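Local coordinates for aminotransferase AspB (Helicobacter pylori 26695, PDB 3EZS), which probably acts as a pyridoxal 5'-phosphate-dependent transaminase of the class I and II aminotransferase family, at residues Arg74-Glu79 and Cys195-Tyr200; Asn83-Thr88 and Ser240-Gly245; Ile159-Asn164 and Ile191-Tyr196. All blocks are in the same frame, centred on the assembly; numbering follows the deposited sequence. Where two conformers were deposited one is given.

The three contacts illustrate how distant parts of a chain converge on the large mixed sheet of a pyridoxal-phosphate fold. Contact 2 joins the edge strand 85-88 to strand 241-245, and contact 3 pairs strands 157-160 and 189-193 farther across the same sheet, their centres about 15 Å apart. Contact 1 ties the end of helix 62-76 to the loop that leaves strand 189-193. Its centre lies about 12 Å from that of contact 3, with which it shares Cys195 and Tyr196. Along the chain contact 3 is nested inside the loop closed by contact 2, whereas contacts 1 and 2 interlock. The large domain is thus tied together across long sequence separations.

Contact 1. Residues Arg74-Glu79 and Cys195-Tyr200; sequences RRFKIE and CYSEIY. With EDO (1,2-ethanediol), chain F.
The C-terminal end of helix 62-76, at Arg75 and Phe76, meets the type I beta turn Tyr196-Ile199 that follows a central strand of the large sheet. Arg75 carries the contact with one edge of its guanidinium, the side formed by NE and NH2. NH2 gives a nearly straight hydrogen bond (170°) to Ser197 O at 2.9 Å, and this carbonyl oxygen lies in the guanidinium plane. NE turns to Glu198 OE1, 3.1 Å away, in a salt bridge whose hydrogen bond is distinctly bent (137°). Here the donor arrives from above the carboxylate plane, and the two side chains slide past each other in opposite directions. Both partners have further bonds: Glu198 OE2 forms a second salt bridge with Arg232, and Arg75 NH2 also donates to Pro205 O. The carboxylate therefore sits between two arginines, which would be expected to stabilise its negative charge.

Phe76 backs the arginine from within the helix end. With CG anti to the backbone N and a bend at chi2 (60°), Arg75 lays its own CG over the centre of the Phe76 ring, 3.4 Å above the ring plane, while Phe76 CE1 lies over one guanidinium face, toward the rim. The far tip of the ring, CZ, comes 4.0 Å from Ser197 OG, which approaches at the ring edge and is itself bonded to Glu194 O. Tyr200 adds a looser touch, its CE2 standing 4.2 Å from Arg75 NH2. The turn closes on itself through Ile199 N and Tyr196 O at 3.0 Å. Such a turn, starting at the Tyr of the Asp-Glu-x-Tyr sequence that begins at the end of strand 189-193, is consistent with the cofactor-site loop of fold type I aminotransferases.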
loop_
_atom_site.group_PDB
_atom_site.type_symbol
_atom_site.label_atom_id
_atom_site.label_comp_id
_atom_site.label_asym_id
_atom_site.label_seq_id
_atom_site.Cartn_x
_atom_site.Cartn_y
_atom_site.Cartn_z
ATOM N N ARG A 74 13.561 -12.253 20.826
ATOM C CA ARG A 74 13.192 -12.086 22.222
ATOM C C ARG A 74 11.867 -12.741 22.556
ATOM O O ARG A 74 11.727 -13.374 23.602
ATOM C CB ARG A 74 13.057 -10.614 22.579
ATOM C CG ARG A 74 14.346 -9.783 22.520
ATOM C CD ARG A 74 14.105 -8.442 23.230
ATOM N NE ARG A 74 12.939 -7.740 22.699
ATOM C CZ ARG A 74 12.944 -6.933 21.635
ATOM N NH1 ARG A 74 14.046 -6.714 20.921
ATOM N NH2 ARG A 74 11.821 -6.341 21.269
ATOM N N ARG A 75 10.903 -12.605 21.651
ATOM C CA ARG A 75 9.549 -13.076 21.906
ATOM C C ARG A 75 9.330 -14.562 21.688
ATOM O O ARG A 75 8.640 -15.187 22.485
ATOM C CB ARG A 75 8.540 -12.271 21.071
ATOM C CG ARG A 75 7.093 -12.754 21.152
ATOM C CD ARG A 75 6.489 -12.723 22.566
ATOM N NE ARG A 75 5.100 -13.157 22.465
ATOM C CZ ARG A 75 4.673 -14.420 22.485
ATOM N NH1 ARG A 75 5.496 -15.435 22.663
ATOM N NH2 ARG A 75 3.387 -14.667 22.331
ATOM N N PHE A 76 9.887 -15.114 20.617
ATOM C CA PHE A 76 9.673 -16.528 20.286
ATOM C C PHE A 76 10.904 -17.417 20.385
ATOM O O PHE A 76 10.813 -18.609 20.084
ATOM C CB PHE A 76 9.026 -16.652 18.887
ATOM C CG PHE A 76 7.747 -15.874 18.754
ATOM C CD1 PHE A 76 6.576 -16.345 19.337
ATOM C CD2 PHE A 76 7.711 -14.663 18.055
ATOM C CE1 PHE A 76 5.399 -15.639 19.233
ATOM C CE2 PHE A 76 6.535 -13.939 17.940
ATOM C CZ PHE A 76 5.375 -14.425 18.533
ATOM N N LYS A 77 12.037 -16.844 20.792
ATOM C CA LYS A 77 13.316 -17.579 20.930
ATOM C C LYS A 77 13.806 -18.200 19.622
ATOM O O LYS A 77 14.467 -19.238 19.622
ATOM C CB LYS A 77 13.210 -18.658 22.019
ATOM C CG LYS A 77 12.537 -18.206 23.322
ATOM C CD LYS A 77 13.163 -16.947 23.885
ATOM N N ILE A 78 13.459 -17.573 18.507
ATOM C CA ILE A 78 13.861 -18.033 17.188
ATOM C C ILE A 78 14.678 -16.910 16.563
ATOM O O ILE A 78 14.292 -15.746 16.638
ATOM C CB ILE A 78 12.642 -18.339 16.304
ATOM C CG1 ILE A 78 11.976 -19.635 16.756
ATOM C CG2 ILE A 78 13.038 -18.490 14.852
ATOM C CD1 ILE A 78 10.641 -19.882 16.082
ATOM N N GLU A 79 15.807 -17.260 15.953
ATOM C CA GLU A 79 16.655 -16.279 15.302
ATOM C C GLU A 79 16.420 -16.388 13.824
ATOM O O GLU A 79 16.947 -17.275 13.163
ATOM C CB GLU A 79 18.119 -16.520 15.655
ATOM C CG GLU A 79 19.041 -15.393 15.234
ATOM C CD GLU A 79 20.289 -15.290 16.116
ATOM O OE1 GLU A 79 20.737 -16.321 16.672
ATOM O OE2 GLU A 79 20.811 -14.159 16.257
ATOM N N CYS A 195 -1.485 -11.572 14.566
ATOM C CA CYS A 195 -1.609 -10.192 15.046
ATOM C C CYS A 195 -2.061 -10.031 16.509
ATOM O O CYS A 195 -1.905 -8.941 17.078
ATOM C CB CYS A 195 -2.439 -9.366 14.069
ATOM S SG CYS A 195 -1.594 -9.265 12.478
ATOM N N TYR A 196 -2.547 -11.100 17.148
ATOM C CA TYR A 196 -2.918 -11.051 18.572
ATOM C C TYR A 196 -1.910 -11.766 19.469
ATOM O O TYR A 196 -2.174 -11.979 20.646
ATOM C CB TYR A 196 -4.341 -11.618 18.779
ATOM C CG TYR A 196 -5.377 -10.734 18.123
ATOM C CD1 TYR A 196 -5.864 -9.614 18.770
ATOM C CD2 TYR A 196 -5.817 -10.987 16.837
ATOM C CE1 TYR A 196 -6.787 -8.779 18.166
ATOM C CE2 TYR A 196 -6.733 -10.156 16.217
ATOM C CZ TYR A 196 -7.215 -9.048 16.887
ATOM O OH TYR A 196 -8.135 -8.218 16.285
ATOM N N SER A 197 -0.727 -12.075 18.949
ATOM C CA SER A 197 0.238 -12.840 19.732
ATOM C C SER A 197 0.784 -12.094 20.952
ATOM O O SER A 197 1.311 -12.722 21.853
ATOM C CB SER A 197 1.364 -13.362 18.827
ATOM O OG SER A 197 2.012 -12.291 18.173
ATOM N N GLU A 198 0.641 -10.768 20.994
ATOM C CA GLU A 198 1.089 -9.980 22.136
ATOM C C GLU A 198 -0.061 -9.565 23.049
ATOM O O GLU A 198 0.156 -8.829 24.010
ATOM C CB GLU A 198 1.846 -8.733 21.652
ATOM C CG GLU A 198 3.237 -9.000 21.095
ATOM C CD GLU A 198 4.259 -9.167 22.198
ATOM O OE1 GLU A 198 4.204 -10.187 22.902
ATOM O OE2 GLU A 198 5.111 -8.262 22.374
ATOM N N ILE A 199 -1.276 -10.028 22.745
ATOM C CA ILE A 199 -2.460 -9.717 23.527
ATOM C C ILE A 199 -2.817 -11.013 24.220
ATOM O O ILE A 199 -3.440 -11.882 23.642
ATOM C CB ILE A 199 -3.642 -9.195 22.643
ATOM C CG1 ILE A 199 -3.172 -8.091 21.674
ATOM C CG2 ILE A 199 -4.801 -8.700 23.525
ATOM C CD1 ILE A 199 -2.379 -6.953 22.361
ATOM N N TYR A 200 -2.377 -11.160 25.460
ATOM C CA TYR A 200 -2.613 -12.378 26.207
ATOM C C TYR A 200 -2.577 -12.066 27.698
ATOM O O TYR A 200 -1.996 -11.069 28.133
ATOM C CB TYR A 200 -1.605 -13.472 25.822
ATOM C CG TYR A 200 -0.166 -13.127 26.117
ATOM C CD1 TYR A 200 0.414 -13.438 27.337
ATOM C CD2 TYR A 200 0.613 -12.484 25.170
ATOM C CE1 TYR A 200 1.752 -13.112 27.599
ATOM C CE2 TYR A 200 1.938 -12.152 25.420
ATOM C CZ TYR A 200 2.496 -12.466 26.623
ATOM O OH TYR A 200 3.798 -12.125 26.839
HETATM C C1 EDO F . -8.046 -9.085 13.085
HETATM O O1 EDO F . -7.033 -8.066 13.151
HETATM C C2 EDO F . -7.479 -10.310 12.345
HETATM O O2 EDO F . -6.882 -11.305 13.174
#

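Contact 2. Residues Asn83-Thr88 and Ser240-Gly245; sequences NELIST and SGFIAG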
loop_
_atom_site.group_PDB
_atom_site.type_symbol
_atom_site.label_atom_id
_atom_site.label_comp_id
_atom_site.label_asym_id
_atom_site.label_seq_id
_atom_site.Cartn_x
_atom_site.Cartn_y
_atom_site.Cartn_z
ATOM N N ASN A 83 16.853 -13.395 5.108
ATOM C CA ASN A 83 15.888 -13.627 4.028
ATOM C C ASN A 83 14.606 -14.335 4.530
ATOM O O ASN A 83 13.762 -14.755 3.725
ATOM C CB ASN A 83 16.544 -14.363 2.832
ATOM C CG ASN A 83 17.183 -15.700 3.216
ATOM O OD1 ASN A 83 17.254 -16.059 4.391
ATOM N ND2 ASN A 83 17.662 -16.436 2.217
ATOM N N GLU A 84 14.447 -14.430 5.852
ATOM C CA GLU A 84 13.275 -15.069 6.465
ATOM C C GLU A 84 12.266 -14.085 7.082
ATOM O O GLU A 84 11.339 -14.496 7.780
ATOM C CB GLU A 84 13.722 -16.127 7.488
ATOM C CG GLU A 84 14.245 -17.358 6.794
ATOM C CD GLU A 84 14.848 -18.390 7.707
ATOM O OE1 GLU A 84 15.111 -18.079 8.889
ATOM O OE2 GLU A 84 15.087 -19.516 7.202
ATOM N N LEU A 85 12.434 -12.796 6.815
ATOM C CA LEU A 85 11.496 -11.788 7.317
ATOM C C LEU A 85 11.426 -10.636 6.336
ATOM O O LEU A 85 12.459 -10.147 5.878
ATOM C CB LEU A 85 11.903 -11.314 8.701
ATOM C CG LEU A 85 11.016 -10.235 9.336
ATOM C CD1 LEU A 85 10.931 -10.430 10.849
ATOM C CD2 LEU A 85 11.485 -8.824 8.982
ATOM N N ILE A 86 10.207 -10.266 5.961
ATOM C CA ILE A 86 9.964 -9.118 5.088
ATOM C C ILE A 86 9.138 -8.091 5.863
ATOM O O ILE A 86 8.160 -8.463 6.503
ATOM C CB ILE A 86 9.251 -9.525 3.757
ATOM C CG1 ILE A 86 10.249 -10.192 2.786
ATOM C CG2 ILE A 86 8.630 -8.305 3.047
ATOM C CD1 ILE A 86 9.680 -10.502 1.421
ATOM N N SER A 87 9.555 -6.819 5.818
ATOM C CA SER A 87 8.854 -5.704 6.474
ATOM C C SER A 87 7.670 -5.297 5.607
ATOM O O SER A 87 7.817 -5.177 4.373
ATOM C CB SER A 87 9.776 -4.483 6.629
ATOM O OG SER A 87 10.848 -4.707 7.535
ATOM N N THR A 88 6.512 -5.064 6.229
ATOM C CA THR A 88 5.291 -4.709 5.495
ATOM C C THR A 88 4.561 -3.491 6.097
ATOM O O THR A 88 4.868 -3.047 7.201
ATOM C CB THR A 88 4.329 -5.923 5.444
ATOM O OG1 THR A 88 3.802 -6.185 6.751
ATOM C CG2 THR A 88 5.050 -7.163 4.940
ATOM N N SER A 240 2.912 -0.596 10.488
ATOM C CA SER A 240 4.081 -1.455 10.524
ATOM C C SER A 240 3.728 -2.891 10.905
ATOM O O SER A 240 3.062 -3.152 11.903
ATOM C CB SER A 240 5.146 -0.929 11.495
ATOM O OG SER A 240 6.298 -1.759 11.426
ATOM N N GLY A 241 4.217 -3.809 10.091
ATOM C CA GLY A 241 4.024 -5.229 10.292
ATOM C C GLY A 241 5.135 -5.947 9.564
ATOM O O GLY A 241 6.068 -5.312 9.048
ATOM N N PHE A 242 5.050 -7.270 9.572
ATOM C CA PHE A 242 5.988 -8.107 8.863
ATOM C C PHE A 242 5.389 -9.473 8.568
ATOM O O PHE A 242 4.320 -9.842 9.080
ATOM C CB PHE A 242 7.352 -8.218 9.588
ATOM C CG PHE A 242 7.326 -8.914 10.941
ATOM C CD1 PHE A 242 7.409 -10.304 11.034
ATOM C CD2 PHE A 242 7.316 -8.174 12.116
ATOM C CE1 PHE A 242 7.411 -10.944 12.279
ATOM C CE2 PHE A 242 7.327 -8.803 13.356
ATOM C CZ PHE A 242 7.380 -10.192 13.433
ATOM N N ILE A 243 6.076 -10.180 7.689
ATOM C CA ILE A 243 5.767 -11.553 7.327
ATOM C C ILE A 243 7.101 -12.300 7.417
ATOM O O ILE A 243 8.113 -11.842 6.878
ATOM C CB ILE A 243 5.106 -11.689 5.948
ATOM C CG1 ILE A 243 4.791 -13.160 5.666
ATOM C CG2 ILE A 243 5.973 -11.086 4.847
ATOM C CD1 ILE A 243 3.850 -13.352 4.516
ATOM N N ALA A 244 7.090 -13.429 8.131
ATOM C CA ALA A 244 8.273 -14.232 8.362
ATOM C C ALA A 244 8.010 -15.714 8.084
ATOM O O ALA A 244 6.891 -16.212 8.293
ATOM C CB ALA A 244 8.753 -14.033 9.807
ATOM N N GLY A 245 9.033 -16.410 7.594
ATOM C CA GLY A 245 8.911 -17.839 7.297
ATOM C C GLY A 245 9.739 -18.281 6.107
ATOM O O GLY A 245 10.883 -17.857 5.966
HETATM O O HOH W 1 7.071 -2.082 8.596
#
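Leu85 to Thr88 pair with Gly241 to Ala244 as antiparallel strands at the margin of the mixed sheet typical of fold type I pyridoxal-phosphate enzymes. Within this chain strand 85-88 is the outermost, and strand 241-245 runs antiparallel to both its neighbours.

Backbone bonds set the register. Ile86 and Ile243 form a hydrogen-bonded pair, Ile86 N to Ile243 O at 2.8 Å and Ile243 N to Ile86 O at 2.9 Å. Thr88 and Gly241 form another such pair, and Gly245 N closes the opposite end on Glu84 O. Leu85 with Ala244 and Ser87 with Phe242 are the intervening non-hydrogen-bonded pairs.

Apolar contacts cover both faces. On the face of Leu85 and Phe242, Leu85 CD1 makes a CH-pi contact over the ring, 3.9 Å from its centroid and 26° off the normal, displaced toward the rim at CD1 of Phe242. The Phe242 ring also meets His227 and Trp276. On the other face Ile243 CG2 touches Ile86 CB at 3.8 Å and Thr88 CG2 at 4.0 Å, beneath helix 92-102, whose Val94 and Phe98 pack against Ile243.

Polar side chains finish the Thr88-Gly241 end of the pair. Thr88 OG1 is bonded to Gly90 O and lies only 3.1 Å from Gly241 C, close against a backbone that carries no side chain. One water donates to Thr88 O at 2.8 Å and meets Ser240 OG at 3.0 Å, the hydroxyl that Trp276 NE1 also holds.

Contact 3. Residues Ile159-Asn164 and Ile191-Tyr196; sequences ILNSPN and INDECY. With EDO (1,2-ethanediol), chain F; EDO (1,2-ethanediol), chain D.
Asp193 O is gripped from two directions: Asn161 ND2 donates to it at 2.9 Å, and a water donates at 2.8 Å. That water also donates to Pro163 O and accepts from Tyr196 N, and so joins both segments. The Asn161 amide is turned so that Asp193 O lies in its plane, with CG anti to the backbone N (chi1 -180°). Asn161 OD1 accepts from Asn165 N.

A second amide grips Ser162. Asn192 OD1 accepts from Ser162 N at 2.9 Å, in the carbonyl plane on a lone pair, while Asn192 ND2 donates to Ser162 O at 3.2 Å, again on a lone pair. One side chain thus clamps both backbone polar groups of the residue that precedes the cis peptide bond to Pro163. The clamp is itself held in place, for ND2 also reaches Glu194 OE2, and Glu194 is in turn held by Ser207 OG and Leu208 N. After the cis bond, Pro163 CB packs on Tyr196 CB at 3.8 Å.

The Asp193 side chain sets out toward segment 159-164, its carboxylate held at both oxygens. OD1 accepts from Cys195 N in an Asx turn, and OD2 is bonded to Tyr121 OH and lies 3.0 Å from O2 of a 1,2-ethanediol (chain F). In related aminotransferases the corresponding aspartate pairs with the cofactor's pyridine nitrogen, and the diol probably marks that pocket.

Leu160 N to Ile191 O and Asp193 N to Leu160 O, both 2.8 Å, give the parallel pairing of a beta-alpha-beta unit whose connection is helix 173-186. Strands 110-115 and 223-228 flank the two strands, Ile191 and Asp193 lean on helix 92-102, and Ile159 and Asn161 touch Tyr121 of helix 120-127.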
loop_
_atom_site.group_PDB
_atom_site.type_symbol
_atom_site.label_atom_id
_atom_site.label_comp_id
_atom_site.label_asym_id
_atom_site.label_seq_id
_atom_site.Cartn_x
_atom_site.Cartn_y
_atom_site.Cartn_z
ATOM N N ILE A 159 -5.217 -20.478 5.866
ATOM C CA ILE A 159 -4.993 -19.321 6.729
ATOM C C ILE A 159 -5.606 -19.589 8.087
ATOM O O ILE A 159 -6.808 -19.810 8.195
ATOM C CB ILE A 159 -5.662 -18.046 6.183
ATOM C CG1 ILE A 159 -5.167 -17.720 4.774
ATOM C CG2 ILE A 159 -5.387 -16.859 7.110
ATOM C CD1 ILE A 159 -5.912 -16.580 4.113
ATOM N N LEU A 160 -4.766 -19.619 9.119
ATOM C CA LEU A 160 -5.217 -19.743 10.492
ATOM C C LEU A 160 -5.083 -18.355 11.117
ATOM O O LEU A 160 -4.376 -17.480 10.578
ATOM C CB LEU A 160 -4.371 -20.749 11.274
ATOM C CG LEU A 160 -4.277 -22.179 10.721
ATOM C CD1 LEU A 160 -3.205 -22.957 11.492
ATOM C CD2 LEU A 160 -5.636 -22.903 10.743
ATOM N N ASN A 161 -5.772 -18.161 12.239
ATOM C CA ASN A 161 -5.720 -16.910 12.978
ATOM C C ASN A 161 -5.710 -17.282 14.458
ATOM O O ASN A 161 -6.772 -17.466 15.061
ATOM C CB ASN A 161 -6.926 -16.044 12.624
ATOM C CG ASN A 161 -6.948 -14.704 13.351
ATOM O OD1 ASN A 161 -8.028 -14.144 13.602
ATOM N ND2 ASN A 161 -5.769 -14.171 13.669
ATOM N N SER A 162 -4.508 -17.383 15.033
ATOM C CA SER A 162 -4.342 -17.805 16.420
ATOM C C SER A 162 -3.318 -16.952 17.175
ATOM O O SER A 162 -2.135 -16.982 16.832
ATOM C CB SER A 162 -3.896 -19.256 16.432
ATOM O OG SER A 162 -3.755 -19.741 17.735
ATOM N N PRO A 163 -3.753 -16.216 18.231
ATOM C CA PRO A 163 -5.124 -16.097 18.769
ATOM C C PRO A 163 -6.124 -15.559 17.756
ATOM O O PRO A 163 -5.774 -14.753 16.874
ATOM C CB PRO A 163 -4.960 -15.147 19.963
ATOM C CG PRO A 163 -3.504 -15.257 20.336
ATOM C CD PRO A 163 -2.786 -15.462 19.047
ATOM N N ASN A 164 -7.363 -16.021 17.894
ATOM C CA ASN A 164 -8.421 -15.742 16.947
ATOM C C ASN A 164 -9.329 -14.541 17.223
ATOM O O ASN A 164 -9.782 -14.317 18.360
ATOM C CB ASN A 164 -9.310 -16.996 16.865
ATOM C CG ASN A 164 -10.413 -16.889 15.804
ATOM O OD1 ASN A 164 -11.586 -16.782 16.139
ATOM N ND2 ASN A 164 -10.028 -16.881 14.532
ATOM N N ILE A 191 -0.430 -20.354 6.550
ATOM C CA ILE A 191 -0.149 -19.054 7.163
ATOM C C ILE A 191 -0.899 -18.902 8.481
ATOM O O ILE A 191 -2.030 -19.348 8.597
ATOM C CB ILE A 191 -0.678 -17.892 6.260
ATOM C CG1 ILE A 191 0.071 -17.828 4.930
ATOM C CG2 ILE A 191 -0.584 -16.542 6.971
ATOM C CD1 ILE A 191 -0.606 -16.847 3.942
ATOM N N ASN A 192 -0.275 -18.276 9.472
ATOM C CA ASN A 192 -0.994 -17.896 10.668
ATOM C C ASN A 192 -0.964 -16.365 10.793
ATOM O O ASN A 192 0.098 -15.740 10.739
ATOM C CB ASN A 192 -0.430 -18.552 11.929
ATOM C CG ASN A 192 -1.315 -18.315 13.170
ATOM O OD1 ASN A 192 -2.524 -18.126 13.065
ATOM N ND2 ASN A 192 -0.700 -18.344 14.348
ATOM N N ASP A 193 -2.149 -15.774 10.881
ATOM C CA ASP A 193 -2.320 -14.357 11.156
ATOM C C ASP A 193 -2.066 -14.262 12.658
ATOM O O ASP A 193 -2.936 -14.600 13.468
ATOM C CB ASP A 193 -3.738 -13.948 10.788
ATOM C CG ASP A 193 -4.091 -12.533 11.208
ATOM O OD1 ASP A 193 -3.326 -11.887 11.944
ATOM O OD2 ASP A 193 -5.179 -12.083 10.799
ATOM N N GLU A 194 -0.858 -13.832 13.025
ATOM C CA GLU A 194 -0.446 -13.758 14.430
ATOM C C GLU A 194 -0.517 -12.355 15.030
ATOM O O GLU A 194 0.269 -12.010 15.921
ATOM C CB GLU A 194 0.967 -14.350 14.578
ATOM C CG GLU A 194 0.986 -15.797 14.239
ATOM C CD GLU A 194 2.271 -16.536 14.554
ATOM O OE1 GLU A 194 3.360 -15.938 14.744
ATOM O OE2 GLU A 194 2.159 -17.765 14.608
ATOM N N CYS A 195 -1.485 -11.572 14.566
ATOM C CA CYS A 195 -1.609 -10.192 15.046
ATOM C C CYS A 195 -2.061 -10.031 16.509
ATOM O O CYS A 195 -1.905 -8.941 17.078
ATOM C CB CYS A 195 -2.439 -9.366 14.069
ATOM S SG CYS A 195 -1.594 -9.265 12.478
ATOM N N TYR A 196 -2.547 -11.100 17.148
ATOM C CA TYR A 196 -2.918 -11.051 18.572
ATOM C C TYR A 196 -1.910 -11.766 19.469
ATOM O O TYR A 196 -2.174 -11.979 20.646
ATOM C CB TYR A 196 -4.341 -11.618 18.779
ATOM C CG TYR A 196 -5.377 -10.734 18.123
ATOM C CD1 TYR A 196 -5.864 -9.614 18.770
ATOM C CD2 TYR A 196 -5.817 -10.987 16.837
ATOM C CE1 TYR A 196 -6.787 -8.779 18.166
ATOM C CE2 TYR A 196 -6.733 -10.156 16.217
ATOM C CZ TYR A 196 -7.215 -9.048 16.887
ATOM O OH TYR A 196 -8.135 -8.218 16.285
HETATM C C1 EDO F . -8.046 -9.085 13.085
HETATM O O1 EDO F . -7.033 -8.066 13.151
HETATM C C2 EDO F . -7.479 -10.310 12.345
HETATM O O2 EDO F . -6.882 -11.305 13.174
HETATM C C1 EDO D . -8.295 -20.905 16.075
HETATM O O1 EDO D . -7.024 -20.448 16.566
HETATM C C2 EDO D . -8.186 -21.127 14.573
HETATM O O2 EDO D . -7.556 -20.023 13.951
HETATM O O HOH W 2 -3.445 -13.610 16.014
#